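Local coordinates for putative periplasmic protein (Bacteroides vulgatus ATCC 8482, PDB 3DUE) that is of unknown function, a putative periplasmic protein of the beta-lactamase-inhibitor-like PepSY family that may act as an inhibitor, at residues 4-8 and 33-37; 14-20 and 56-62; 68-72 and 93-97. One frame throughout, in Å; residues are numbered along the deposited sequence. Where two conformers were deposited one is given.

Contact 1: 4-8 and 33-37; sequences DDKPI and AKMET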
ATOM      1  N   ASP A   4     -10.594 -15.806  -9.425  1.00 21.66           N
ATOM      2  CA  ASP A   4     -11.150 -15.228 -10.662  1.00 22.09           C
ATOM      3  C   ASP A   4     -10.122 -14.276 -11.270  1.00 23.13           C
ATOM      4  O   ASP A   4     -10.385 -13.622 -12.271  1.00 23.96           O
ATOM      5  CB  ASP A   4     -12.419 -14.447 -10.348  1.00 20.66           C
ATOM      6  CG  ASP A   4     -13.579 -15.332  -9.989  1.00 19.49           C
ATOM      7  OD1 ASP A   4     -13.641 -16.499 -10.448  1.00 18.14           O
ATOM      8  OD2 ASP A   4     -14.464 -14.838  -9.267  1.00 17.67           O
ATOM      9  N   ASP A   5      -8.930 -14.245 -10.687  1.00 24.12           N
ATOM     10  CA  ASP A   5      -7.893 -13.302 -11.106  1.00 25.47           C
ATOM     11  C   ASP A   5      -7.372 -13.580 -12.513  1.00 25.36           C
ATOM     12  O   ASP A   5      -7.475 -14.692 -13.000  1.00 22.71           O
ATOM     13  CB  ASP A   5      -6.742 -13.327 -10.111  1.00 27.64           C
ATOM     14  CG  ASP A   5      -6.250 -14.720  -9.833  1.00 30.09           C
ATOM     15  OD1 ASP A   5      -6.950 -15.472  -9.126  1.00 31.57           O
ATOM     16  OD2 ASP A   5      -5.156 -15.067 -10.317  1.00 33.26           O
ATOM     17  N   LYS A   6      -6.814 -12.552 -13.143  1.00 25.35           N
ATOM     18  CA  LYS A   6      -6.231 -12.675 -14.472  1.00 25.10           C
ATOM     19  C   LYS A   6      -4.922 -11.918 -14.497  1.00 23.62           C
ATOM     20  O   LYS A   6      -4.832 -10.845 -13.937  1.00 22.53           O
ATOM     21  CB  LYS A   6      -7.192 -12.134 -15.530  1.00 26.18           C
ATOM     22  CG  LYS A   6      -8.460 -13.038 -15.665  1.00 27.07           C
ATOM     23  CD  LYS A   6      -9.215 -12.773 -16.986  1.00 28.42           C
ATOM     24  CE  LYS A   6     -10.580 -13.533 -17.101  1.00 29.41           C
ATOM     25  NZ  LYS A   6     -10.414 -15.046 -17.142  1.00 31.32           N
ATOM     26  N   PRO A   7      -3.898 -12.499 -15.126  1.00 23.93           N
ATOM     27  CA  PRO A   7      -2.633 -11.776 -15.210  1.00 23.49           C
ATOM     28  C   PRO A   7      -2.732 -10.584 -16.179  1.00 23.31           C
ATOM     29  O   PRO A   7      -3.444 -10.650 -17.205  1.00 20.27           O
ATOM     30  CB  PRO A   7      -1.647 -12.839 -15.729  1.00 22.31           C
ATOM     31  CG  PRO A   7      -2.466 -13.806 -16.489  1.00 24.18           C
ATOM     32  CD  PRO A   7      -3.843 -13.816 -15.810  1.00 23.45           C
ATOM     33  N   ILE A   8      -1.970  -9.536 -15.888  1.00 23.14           N
ATOM     34  CA  ILE A   8      -1.972  -8.374 -16.711  1.00 23.45           C
ATOM     35  C   ILE A   8      -0.559  -7.837 -16.855  1.00 23.80           C
ATOM     36  O   ILE A   8       0.344  -8.206 -16.107  1.00 18.30           O
ATOM     37  CB  ILE A   8      -2.888  -7.236 -16.151  1.00 24.22           C
ATOM     38  CG1 ILE A   8      -2.333  -6.690 -14.809  1.00 24.08           C
ATOM     39  CG2 ILE A   8      -4.349  -7.701 -16.079  1.00 24.07           C
ATOM     40  CD1 ILE A   8      -3.002  -5.384 -14.342  1.00 25.08           C
ATOM     41  N   ALA A  33       1.817  -9.095 -12.176  1.00 21.94           N
ATOM     42  CA  ALA A  33       0.700  -8.196 -11.994  1.00 22.66           C
ATOM     43  C   ALA A  33      -0.571  -8.919 -12.393  1.00 22.66           C
ATOM     44  O   ALA A  33      -0.569  -9.712 -13.345  1.00 21.26           O
ATOM     45  CB  ALA A  33       0.877  -6.914 -12.827  1.00 19.63           C
ATOM     46  N   LYS A  34      -1.645  -8.609 -11.672  1.00 24.48           N
ATOM     47  CA  LYS A  34      -2.944  -9.200 -11.921  1.00 25.15           C
ATOM     48  C   LYS A  34      -4.078  -8.252 -11.581  1.00 24.69           C
ATOM     49  O   LYS A  34      -3.911  -7.240 -10.888  1.00 23.74           O
ATOM     50  CB  LYS A  34      -3.158 -10.500 -11.093  1.00 26.38           C
ATOM     51  CG  LYS A  34      -3.225 -10.262  -9.585  1.00 27.67           C
ATOM     52  CD  LYS A  34      -3.460 -11.529  -8.768  1.00 27.95           C
ATOM     53  CE  LYS A  34      -3.369 -11.167  -7.251  1.00 28.42           C
ATOM     54  NZ  LYS A  34      -3.544 -12.341  -6.320  1.00 30.61           N
HETATM   55  N   MSE A  35      -5.235  -8.601 -12.116  1.00 24.39           N
HETATM   56  CA  MSE A  35      -6.460  -7.908 -11.799  0.80 26.55           C
HETATM   57  C   MSE A  35      -7.325  -8.907 -11.049  1.00 24.08           C
HETATM   58  O   MSE A  35      -7.388 -10.059 -11.434  1.00 23.70           O
HETATM   59  CB  MSE A  35      -7.170  -7.433 -13.059  0.80 27.54           C
HETATM   60  CG  MSE A  35      -8.404  -6.637 -12.741  0.80 29.67           C
HETATM   61 SE   MSE A  35      -9.417  -6.215 -14.329  0.60 33.03          SE
HETATM   62  CE  MSE A  35      -9.587  -8.083 -15.094  0.80 30.11           C
ATOM     63  N   GLU A  36      -7.960  -8.444  -9.966  1.00 24.30           N
ATOM     64  CA  GLU A  36      -8.829  -9.247  -9.098  1.00 24.05           C
ATOM     65  C   GLU A  36     -10.249  -8.656  -9.129  1.00 25.83           C
ATOM     66  O   GLU A  36     -10.423  -7.488  -9.441  1.00 23.46           O
ATOM     67  CB  GLU A  36      -8.339  -9.192  -7.626  1.00 25.67           C
ATOM     68  CG  GLU A  36      -7.092  -9.971  -7.230  1.00 26.61           C
ATOM     69  CD  GLU A  36      -7.276 -11.458  -6.869  1.00 31.31           C
ATOM     70  OE1 GLU A  36      -8.374 -12.062  -7.115  1.00 30.73           O
ATOM     71  OE2 GLU A  36      -6.283 -12.034  -6.324  1.00 32.75           O
ATOM     72  N   THR A  37     -11.260  -9.484  -8.824  1.00 22.62           N
ATOM     73  CA  THR A  37     -12.596  -8.994  -8.713  1.00 24.75           C
ATOM     74  C   THR A  37     -13.189  -9.456  -7.388  1.00 23.22           C
ATOM     75  O   THR A  37     -12.874 -10.545  -6.898  1.00 23.56           O
ATOM     76  CB  THR A  37     -13.476  -9.497  -9.858  1.00 26.33           C
ATOM     77  OG1 THR A  37     -13.633 -10.914  -9.744  1.00 27.53           O
ATOM     78  CG2 THR A  37     -12.869  -9.138 -11.199  1.00 26.99           C
TER
HETATM   79  O   HOH W   1     -15.660 -12.640 -10.826  1.00 32.38           O
HETATM   80  O   HOH W   2     -10.427 -10.794 -12.878  1.00 37.63           O
HETATM   81  O   HOH W   3       2.350  -9.872 -15.063  1.00 21.55           O

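Contact 2: 14-20 and 56-62; sequences PQTAQTF and FDKKGIW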
ATOM      1  N   PRO A  14      -4.661   1.105 -14.480  1.00 21.72           N
ATOM      2  CA  PRO A  14      -5.094   2.454 -14.674  1.00 22.00           C
ATOM      3  C   PRO A  14      -3.872   3.380 -14.677  1.00 21.54           C
ATOM      4  O   PRO A  14      -2.877   3.118 -13.989  1.00 19.93           O
ATOM      5  CB  PRO A  14      -5.996   2.710 -13.461  1.00 21.79           C
ATOM      6  CG  PRO A  14      -6.493   1.355 -13.088  1.00 22.50           C
ATOM      7  CD  PRO A  14      -5.300   0.492 -13.302  1.00 21.04           C
ATOM      8  N   GLN A  15      -3.956   4.438 -15.474  1.00 21.42           N
ATOM      9  CA  GLN A  15      -2.912   5.435 -15.594  1.00 22.25           C
ATOM     10  C   GLN A  15      -2.332   5.887 -14.232  1.00 21.99           C
ATOM     11  O   GLN A  15      -1.112   5.975 -14.067  1.00 21.15           O
ATOM     12  CB  GLN A  15      -3.487   6.654 -16.315  1.00 22.83           C
ATOM     13  CG  GLN A  15      -2.492   7.749 -16.430  1.00 24.96           C
ATOM     14  CD  GLN A  15      -2.992   9.091 -16.931  1.00 24.58           C
ATOM     15  OE1 GLN A  15      -2.259  10.054 -16.775  1.00 27.49           O
ATOM     16  NE2 GLN A  15      -4.193   9.184 -17.549  1.00 23.88           N
ATOM     17  N   THR A  16      -3.206   6.170 -13.282  1.00 21.71           N
ATOM     18  CA  THR A  16      -2.785   6.661 -11.959  1.00 22.56           C
ATOM     19  C   THR A  16      -1.874   5.652 -11.228  1.00 22.04           C
ATOM     20  O   THR A  16      -0.885   6.064 -10.600  1.00 22.09           O
ATOM     21  CB  THR A  16      -4.023   7.073 -11.115  1.00 23.33           C
ATOM     22  OG1 THR A  16      -4.752   8.077 -11.838  1.00 21.77           O
ATOM     23  CG2 THR A  16      -3.610   7.646  -9.750  1.00 25.31           C
ATOM     24  N   ALA A  17      -2.194   4.353 -11.334  1.00 20.14           N
ATOM     25  CA  ALA A  17      -1.365   3.298 -10.780  1.00 21.05           C
ATOM     26  C   ALA A  17      -0.010   3.218 -11.504  1.00 21.47           C
ATOM     27  O   ALA A  17       1.005   2.999 -10.869  1.00 22.13           O
ATOM     28  CB  ALA A  17      -2.083   1.999 -10.795  1.00 19.42           C
ATOM     29  N   GLN A  18       0.025   3.392 -12.826  1.00 21.20           N
ATOM     30  CA  GLN A  18       1.310   3.386 -13.519  1.00 20.19           C
ATOM     31  C   GLN A  18       2.177   4.553 -13.048  1.00 20.43           C
ATOM     32  O   GLN A  18       3.398   4.407 -12.857  1.00 20.24           O
ATOM     33  CB  GLN A  18       1.127   3.437 -15.027  1.00 20.62           C
ATOM     34  CG  GLN A  18       0.394   2.233 -15.572  1.00 21.50           C
ATOM     35  CD  GLN A  18       0.269   2.314 -17.051  1.00 23.47           C
ATOM     36  OE1 GLN A  18       1.274   2.560 -17.743  1.00 23.92           O
ATOM     37  NE2 GLN A  18      -0.953   2.181 -17.562  1.00 21.82           N
ATOM     38  N   THR A  19       1.581   5.727 -12.891  1.00 20.24           N
ATOM     39  CA  THR A  19       2.317   6.918 -12.449  1.00 21.43           C
ATOM     40  C   THR A  19       2.820   6.734 -11.012  1.00 21.96           C
ATOM     41  O   THR A  19       3.904   7.183 -10.663  1.00 21.03           O
ATOM     42  CB  THR A  19       1.428   8.183 -12.524  1.00 21.84           C
ATOM     43  OG1 THR A  19       1.126   8.446 -13.890  1.00 23.46           O
ATOM     44  CG2 THR A  19       2.122   9.430 -11.928  1.00 22.58           C
ATOM     45  N   PHE A  20       1.998   6.130 -10.182  1.00 21.48           N
ATOM     46  CA  PHE A  20       2.397   5.857  -8.811  1.00 22.93           C
ATOM     47  C   PHE A  20       3.677   4.981  -8.764  1.00 22.71           C
ATOM     48  O   PHE A  20       4.632   5.294  -8.036  1.00 21.93           O
ATOM     49  CB  PHE A  20       1.250   5.214  -8.061  1.00 22.37           C
ATOM     50  CG  PHE A  20       1.555   4.930  -6.621  1.00 22.70           C
ATOM     51  CD1 PHE A  20       1.281   5.885  -5.643  1.00 23.64           C
ATOM     52  CD2 PHE A  20       2.091   3.722  -6.248  1.00 24.06           C
ATOM     53  CE1 PHE A  20       1.542   5.609  -4.326  1.00 22.99           C
ATOM     54  CE2 PHE A  20       2.346   3.448  -4.916  1.00 23.37           C
ATOM     55  CZ  PHE A  20       2.083   4.390  -3.983  1.00 21.87           C
ATOM     56  N   PHE A  56      -4.122  -1.736  -5.766  1.00 23.17           N
ATOM     57  CA  PHE A  56      -4.813  -0.528  -6.184  1.00 21.51           C
ATOM     58  C   PHE A  56      -6.267  -0.825  -6.360  1.00 22.90           C
ATOM     59  O   PHE A  56      -6.614  -1.966  -6.675  1.00 22.63           O
ATOM     60  CB  PHE A  56      -4.308  -0.069  -7.544  1.00 22.59           C
ATOM     61  CG  PHE A  56      -2.818   0.215  -7.609  1.00 23.35           C
ATOM     62  CD1 PHE A  56      -2.342   1.455  -7.252  1.00 21.76           C
ATOM     63  CD2 PHE A  56      -1.910  -0.756  -8.076  1.00 23.14           C
ATOM     64  CE1 PHE A  56      -1.027   1.753  -7.334  1.00 22.25           C
ATOM     65  CE2 PHE A  56      -0.586  -0.486  -8.143  1.00 22.03           C
ATOM     66  CZ  PHE A  56      -0.129   0.795  -7.796  1.00 22.77           C
ATOM     67  N   ASP A  57      -7.109   0.194  -6.198  1.00 23.57           N
ATOM     68  CA  ASP A  57      -8.543   0.035  -6.368  1.00 23.93           C
ATOM     69  C   ASP A  57      -8.861   0.112  -7.848  1.00 24.13           C
ATOM     70  O   ASP A  57      -7.940   0.189  -8.671  1.00 21.43           O
ATOM     71  CB  ASP A  57      -9.344   1.034  -5.514  1.00 25.56           C
ATOM     72  CG  ASP A  57      -9.201   2.496  -5.965  1.00 25.17           C
ATOM     73  OD1 ASP A  57      -8.663   2.806  -7.043  1.00 23.06           O
ATOM     74  OD2 ASP A  57      -9.667   3.349  -5.198  1.00 26.84           O
ATOM     75  N   LYS A  58     -10.149   0.098  -8.182  1.00 23.96           N
ATOM     76  CA  LYS A  58     -10.606   0.081  -9.587  1.00 25.39           C
ATOM     77  C   LYS A  58     -10.195   1.314 -10.409  1.00 24.52           C
ATOM     78  O   LYS A  58     -10.221   1.269 -11.650  1.00 23.76           O
ATOM     79  CB  LYS A  58     -12.121  -0.064  -9.651  1.00 25.98           C
ATOM     80  CG  LYS A  58     -12.889   1.120  -9.106  1.00 27.60           C
ATOM     81  CD  LYS A  58     -14.375   0.847  -9.051  1.00 28.79           C
ATOM     82  CE  LYS A  58     -15.122   2.072  -8.520  1.00 30.49           C
ATOM     83  NZ  LYS A  58     -16.626   1.941  -8.615  1.00 31.57           N
ATOM     84  N   LYS A  59      -9.843   2.388  -9.711  1.00 24.14           N
ATOM     85  CA  LYS A  59      -9.399   3.627 -10.329  1.00 24.51           C
ATOM     86  C   LYS A  59      -7.872   3.814 -10.243  1.00 23.45           C
ATOM     87  O   LYS A  59      -7.360   4.856 -10.652  1.00 24.24           O
ATOM     88  CB  LYS A  59     -10.132   4.808  -9.697  1.00 25.44           C
ATOM     89  CG  LYS A  59     -11.653   4.720  -9.891  1.00 26.17           C
ATOM     90  CD  LYS A  59     -12.289   5.972  -9.444  1.00 27.53           C
ATOM     91  CE  LYS A  59     -13.695   5.786  -9.038  1.00 28.09           C
ATOM     92  NZ  LYS A  59     -14.165   7.051  -8.452  1.00 27.75           N
ATOM     93  N   GLY A  60      -7.162   2.797  -9.766  1.00 23.23           N
ATOM     94  CA  GLY A  60      -5.702   2.831  -9.679  1.00 23.13           C
ATOM     95  C   GLY A  60      -5.181   3.631  -8.506  1.00 22.39           C
ATOM     96  O   GLY A  60      -4.031   4.071  -8.536  1.00 24.01           O
ATOM     97  N   ILE A  61      -6.016   3.823  -7.480  1.00 22.86           N
ATOM     98  CA  ILE A  61      -5.618   4.537  -6.273  1.00 22.33           C
ATOM     99  C   ILE A  61      -5.181   3.459  -5.263  1.00 22.27           C
ATOM    100  O   ILE A  61      -5.899   2.500  -5.021  1.00 21.61           O
ATOM    101  CB  ILE A  61      -6.772   5.387  -5.706  1.00 23.22           C
ATOM    102  CG1 ILE A  61      -7.405   6.268  -6.786  1.00 23.65           C
ATOM    103  CG2 ILE A  61      -6.282   6.212  -4.535  1.00 22.39           C
ATOM    104  CD1 ILE A  61      -6.443   7.233  -7.365  1.00 24.19           C
ATOM    105  N   TRP A  62      -3.992   3.613  -4.691  1.00 23.12           N
ATOM    106  CA  TRP A  62      -3.438   2.569  -3.842  1.00 22.80           C
ATOM    107  C   TRP A  62      -4.281   2.326  -2.612  1.00 21.52           C
ATOM    108  O   TRP A  62      -4.861   3.277  -2.054  1.00 21.67           O
ATOM    109  CB  TRP A  62      -1.984   2.827  -3.459  1.00 23.14           C
ATOM    110  CG  TRP A  62      -1.732   3.962  -2.582  1.00 23.08           C
ATOM    111  CD1 TRP A  62      -1.349   5.214  -2.953  1.00 23.28           C
ATOM    112  CD2 TRP A  62      -1.773   3.959  -1.143  1.00 23.94           C
ATOM    113  NE1 TRP A  62      -1.171   6.001  -1.836  1.00 24.26           N
ATOM    114  CE2 TRP A  62      -1.441   5.254  -0.715  1.00 23.91           C
ATOM    115  CE3 TRP A  62      -2.106   2.987  -0.182  1.00 23.67           C
ATOM    116  CZ2 TRP A  62      -1.414   5.613   0.620  1.00 23.66           C
ATOM    117  CZ3 TRP A  62      -2.065   3.331   1.145  1.00 23.50           C
ATOM    118  CH2 TRP A  62      -1.710   4.642   1.540  1.00 23.25           C
TER

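Contact 3: 68-72 and 93-97; sequences KYSAV and KMLKI. With CAC (cacodylate ion), chain B.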
ATOM      1  N   LYS A  68       7.569  -4.738   3.025  1.00 22.48           N
ATOM      2  CA  LYS A  68       8.175  -5.499   4.132  1.00 22.46           C
ATOM      3  C   LYS A  68       9.638  -5.885   3.876  1.00 21.06           C
ATOM      4  O   LYS A  68      10.333  -6.269   4.798  1.00 20.09           O
ATOM      5  CB  LYS A  68       7.329  -6.750   4.459  1.00 23.57           C
ATOM      6  CG  LYS A  68       7.478  -7.876   3.441  1.00 23.33           C
ATOM      7  CD  LYS A  68       6.759  -9.183   3.876  1.00 24.87           C
ATOM      8  CE  LYS A  68       5.285  -9.180   3.629  1.00 24.50           C
ATOM      9  NZ  LYS A  68       5.002  -9.180   2.190  1.00 22.88           N
ATOM     10  N   TYR A  69      10.097  -5.779   2.621  1.00 20.83           N
ATOM     11  CA  TYR A  69      11.476  -6.103   2.262  1.00 22.24           C
ATOM     12  C   TYR A  69      12.323  -4.855   2.131  1.00 22.95           C
ATOM     13  O   TYR A  69      13.495  -4.950   1.800  1.00 22.39           O
ATOM     14  CB  TYR A  69      11.528  -6.928   0.968  1.00 23.27           C
ATOM     15  CG  TYR A  69      10.703  -8.181   1.045  1.00 21.97           C
ATOM     16  CD1 TYR A  69      11.195  -9.322   1.640  1.00 23.00           C
ATOM     17  CD2 TYR A  69       9.433  -8.216   0.508  1.00 22.58           C
ATOM     18  CE1 TYR A  69      10.426 -10.484   1.710  1.00 25.00           C
ATOM     19  CE2 TYR A  69       8.667  -9.352   0.580  1.00 23.34           C
ATOM     20  CZ  TYR A  69       9.162 -10.488   1.178  1.00 23.59           C
ATOM     21  OH  TYR A  69       8.383 -11.640   1.276  1.00 24.03           O
ATOM     22  N   SER A  70      11.727  -3.688   2.347  1.00 21.58           N
ATOM     23  CA  SER A  70      12.488  -2.419   2.324  1.00 22.12           C
ATOM     24  C   SER A  70      11.783  -1.479   3.345  1.00 21.68           C
ATOM     25  O   SER A  70      11.850  -1.736   4.534  1.00 20.94           O
ATOM     26  CB  SER A  70      12.614  -1.875   0.890  1.00 23.55           C
ATOM     27  OG  SER A  70      11.368  -1.552   0.272  1.00 21.08           O
ATOM     28  N   ALA A  71      11.105  -0.434   2.890  1.00 20.51           N
ATOM     29  CA  ALA A  71      10.321   0.461   3.748  1.00 20.61           C
ATOM     30  C   ALA A  71       9.371   1.176   2.819  1.00 21.36           C
ATOM     31  O   ALA A  71       9.665   1.276   1.605  1.00 21.13           O
ATOM     32  CB  ALA A  71      11.234   1.475   4.500  1.00 19.16           C
ATOM     33  N   VAL A  72       8.242   1.645   3.346  1.00 20.16           N
ATOM     34  CA  VAL A  72       7.263   2.441   2.573  1.00 22.15           C
ATOM     35  C   VAL A  72       7.910   3.785   2.256  1.00 20.88           C
ATOM     36  O   VAL A  72       8.442   4.410   3.153  1.00 21.62           O
ATOM     37  CB  VAL A  72       5.993   2.691   3.372  1.00 20.58           C
ATOM     38  CG1 VAL A  72       4.956   3.573   2.607  1.00 20.03           C
ATOM     39  CG2 VAL A  72       5.344   1.312   3.728  1.00 21.38           C
ATOM     40  N   LYS A  93      10.753   2.238  11.171  1.00 27.79           N
ATOM     41  CA  LYS A  93      10.407   2.576   9.812  1.00 27.46           C
ATOM     42  C   LYS A  93       9.077   1.879   9.530  1.00 26.04           C
ATOM     43  O   LYS A  93       8.674   0.946  10.231  1.00 22.92           O
ATOM     44  CB  LYS A  93      11.509   2.227   8.828  1.00 28.63           C
ATOM     45  CG  LYS A  93      11.788   0.763   8.637  1.00 29.72           C
ATOM     46  CD  LYS A  93      12.969   0.634   7.694  1.00 30.73           C
ATOM     47  CE  LYS A  93      13.290  -0.781   7.335  1.00 30.28           C
ATOM     48  NZ  LYS A  93      14.376  -0.804   6.334  1.00 29.31           N
HETATM   49  N   MSE A  94       8.344   2.423   8.569  1.00 24.27           N
HETATM   50  CA  MSE A  94       7.109   1.825   8.175  1.00 24.59           C
HETATM   51  C   MSE A  94       7.328   0.727   7.140  1.00 22.81           C
HETATM   52  O   MSE A  94       7.914   0.970   6.083  1.00 21.72           O
HETATM   53  CB  MSE A  94       6.202   2.869   7.575  1.00 25.08           C
HETATM   54  CG  MSE A  94       4.782   2.370   7.492  1.00 24.94           C
HETATM   55 SE   MSE A  94       3.668   3.838   6.872  0.75 26.50          SE
HETATM   56  CE  MSE A  94       4.463   5.363   7.918  1.00 17.81           C
ATOM     57  N   LEU A  95       6.805  -0.460   7.429  1.00 20.48           N
ATOM     58  CA  LEU A  95       6.938  -1.600   6.511  1.00 20.46           C
ATOM     59  C   LEU A  95       5.713  -1.738   5.614  1.00 20.02           C
ATOM     60  O   LEU A  95       5.826  -2.154   4.443  1.00 20.68           O
ATOM     61  CB  LEU A  95       7.184  -2.915   7.265  1.00 21.45           C
ATOM     62  CG  LEU A  95       8.520  -2.972   8.024  1.00 22.30           C
ATOM     63  CD1 LEU A  95       8.748  -4.385   8.563  1.00 22.60           C
ATOM     64  CD2 LEU A  95       9.682  -2.540   7.106  1.00 23.21           C
ATOM     65  N   LYS A  96       4.558  -1.344   6.139  1.00 20.13           N
ATOM     66  CA  LYS A  96       3.318  -1.512   5.402  1.00 21.58           C
ATOM     67  C   LYS A  96       2.208  -0.493   5.756  1.00 21.31           C
ATOM     68  O   LYS A  96       2.048  -0.074   6.885  1.00 21.36           O
ATOM     69  CB  LYS A  96       2.829  -2.935   5.625  1.00 23.87           C
ATOM     70  CG  LYS A  96       1.579  -3.299   4.867  1.00 27.95           C
ATOM     71  CD  LYS A  96       1.221  -4.740   5.192  1.00 30.13           C
ATOM     72  CE  LYS A  96      -0.183  -5.125   4.756  1.00 31.22           C
ATOM     73  NZ  LYS A  96      -0.417  -6.621   5.108  1.00 31.46           N
ATOM     74  N   ILE A  97       1.467  -0.066   4.747  1.00 21.66           N
ATOM     75  CA  ILE A  97       0.311   0.788   4.961  1.00 21.76           C
ATOM     76  C   ILE A  97      -0.798   0.264   4.055  1.00 23.61           C
ATOM     77  O   ILE A  97      -0.522  -0.168   2.932  1.00 21.85           O
ATOM     78  CB  ILE A  97       0.642   2.274   4.752  1.00 21.63           C
ATOM     79  CG1 ILE A  97      -0.570   3.145   5.107  1.00 21.03           C
ATOM     80  CG2 ILE A  97       1.193   2.549   3.324  1.00 20.92           C
ATOM     81  CD1 ILE A  97      -0.258   4.598   5.115  1.00 20.66           C
TER
HETATM   82 AS   CAC B   1       5.289 -11.633  -0.854  1.00 23.44          AS
HETATM   83  O1  CAC B   1       5.954 -11.232   0.719  1.00 22.48           O
HETATM   84  O2  CAC B   1       4.353 -10.268  -1.440  1.00 26.09           O
HETATM   85  C1  CAC B   1       6.679 -11.991  -2.210  1.00 23.55           C
HETATM   86  C2  CAC B   1       4.080 -13.145  -0.610  1.00 20.57           C

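Contact 1: 4-8 and 33-37
K6 and M35 face each other as an antiparallel, hydrogen-bonded pair and exchange two backbone bonds, K6 N to M35 O at 3.1 Å and M35 N to K6 O at 2.9 Å, both close to straight. P7 and K34 form the next, non-hydrogen-bonded pair, where a proline costs the pairing nothing; P7 CA faces A33 O and K34 CA faces K6 O in CA-H...O contacts. I8 N takes up the bonding again, reaching A33 O at 2.9 Å.

Water extends the pairing at both ends. One molecule links D4 OD2 to T37 OG1, and another donates to I8 O while accepting from A33 N; D4 OD2 is also held by the N-terminal amine of G1.

The apolar contacts belong to I8. Its CG1 sits between the backbone N and the carbonyl carbon (chi1 66°), which sets it against the peptide joining A33 to K34 and 3.8 Å from A33 CB, while CG2 meets M35 CB at 4.1 Å; I8 and M35 also touch Y44 of the next strand.

Among the charged groups, K34 NZ bridges to E36 OE2 at 2.8 Å along its own strand. This probably eases the closeness of D5 OD1 and E36 OE1, 4.2 Å apart.

The whole is a short edge strand, 6-7, added antiparallel to strand 30-38 at one margin of the sheet.

Contact 2: 14-20 and 56-62
D57 OD1 is gripped by two backbone donors, K59 N and I61 N, each 2.9 Å away, and this fixes the turn that packs against P14 and A17. The two N-H groups come from opposite faces of the carboxylate plane. The bond from K59 N makes an Asx turn, and G60 N to D57 O closes a type I turn over the same residues.

G60, at a positive phi of 78°, lays its bare CA against the proline ring, 3.8 Å from P14 CB. P14 is the N-cap residue of helix 15-24, so the turn meets the helix at its very start. Beside it, T16 CG2 touches I61 CD1 at 3.7 Å.

Here a helix packs against an antiparallel sheet, an arrangement consistent with the PepSY-like family, and its inward residues press on the turn between strands 53-56 and 62-66 and on the aromatic groups at either end of that turn. A17 CB sits squarely over one face of the F56 ring, 3.5 Å from its centroid, a CH-pi contact.

One helical turn on, F20 has its ring carried anti to the backbone N (chi1 -178°), which turns one face of the ring toward both F56 and W62. F56 offers its edge to the F20 face in an offset edge-to-face pair with planes at 84°. On the indole side the fit is tight: F20 CE1 comes within 3.2 Å of W62 CD1, and W62 CB lies over a face of the phenyl ring. R99, from strand 94-99, adds a cation-pi contact to W62.

Contact 3: 68-72 and 93-97
V72 N donates to M94 O at 2.8 Å and almost straight, 172° at the hydrogen, pinning the loop after strand 62-66 to the start of strand 94-99. That strand carries a classic beta bulge, L95 and K96 both facing K107, just where the loop comes alongside.

A second, weak bond runs from K93 NZ to S70 O at 3.2 Å; the lysine chain, extended beyond CG, passes A71 CB on its way, with CD 3.7 Å from it. The same S70 O has L95 CD2 3.5 Å away. The hydroxyl of S70 is held by D52.

At the outer end of the loop K68 and Y69 both donate to one oxygen of a cacodylate ion, probably from the crystallisation liquor: K68 NZ at 2.7 Å and Y69 OH at 2.5 Å from O1. O1 lies at the tyrosine's edge, in the ring plane. K68 bends at its last two torsions to reach it, with CG over a face of the tyrosine ring.

Packing closes the inner end, where V72 splits its branches: CG2 meets M94 CG, and CG1 crosses to I97 CG2 at 4.0 Å.

Contacts 1 and 3 lie on one antiparallel sheet whose strands follow chain order, and contact 2 sets helix 15-24 against the turn between two of its strands. Contacts 1 and 2 have centres about 14 Å apart and interleave along the chain: helix 15-24, which supplies contact 2, lies between strands 6-7 and 30-38 of contact 1. Contact 3 comes later, its centre about 24 Å from that of contact 1 and on the opposite side of the chain's centre. Contacts 2 and 3 touch where W62 CH2 packs on I97 CD1 at 3.9 Å, since strands 62-66 and 94-99 are neighbours. The edge strand, the first helix and the later strands are thus tied into one continuous body.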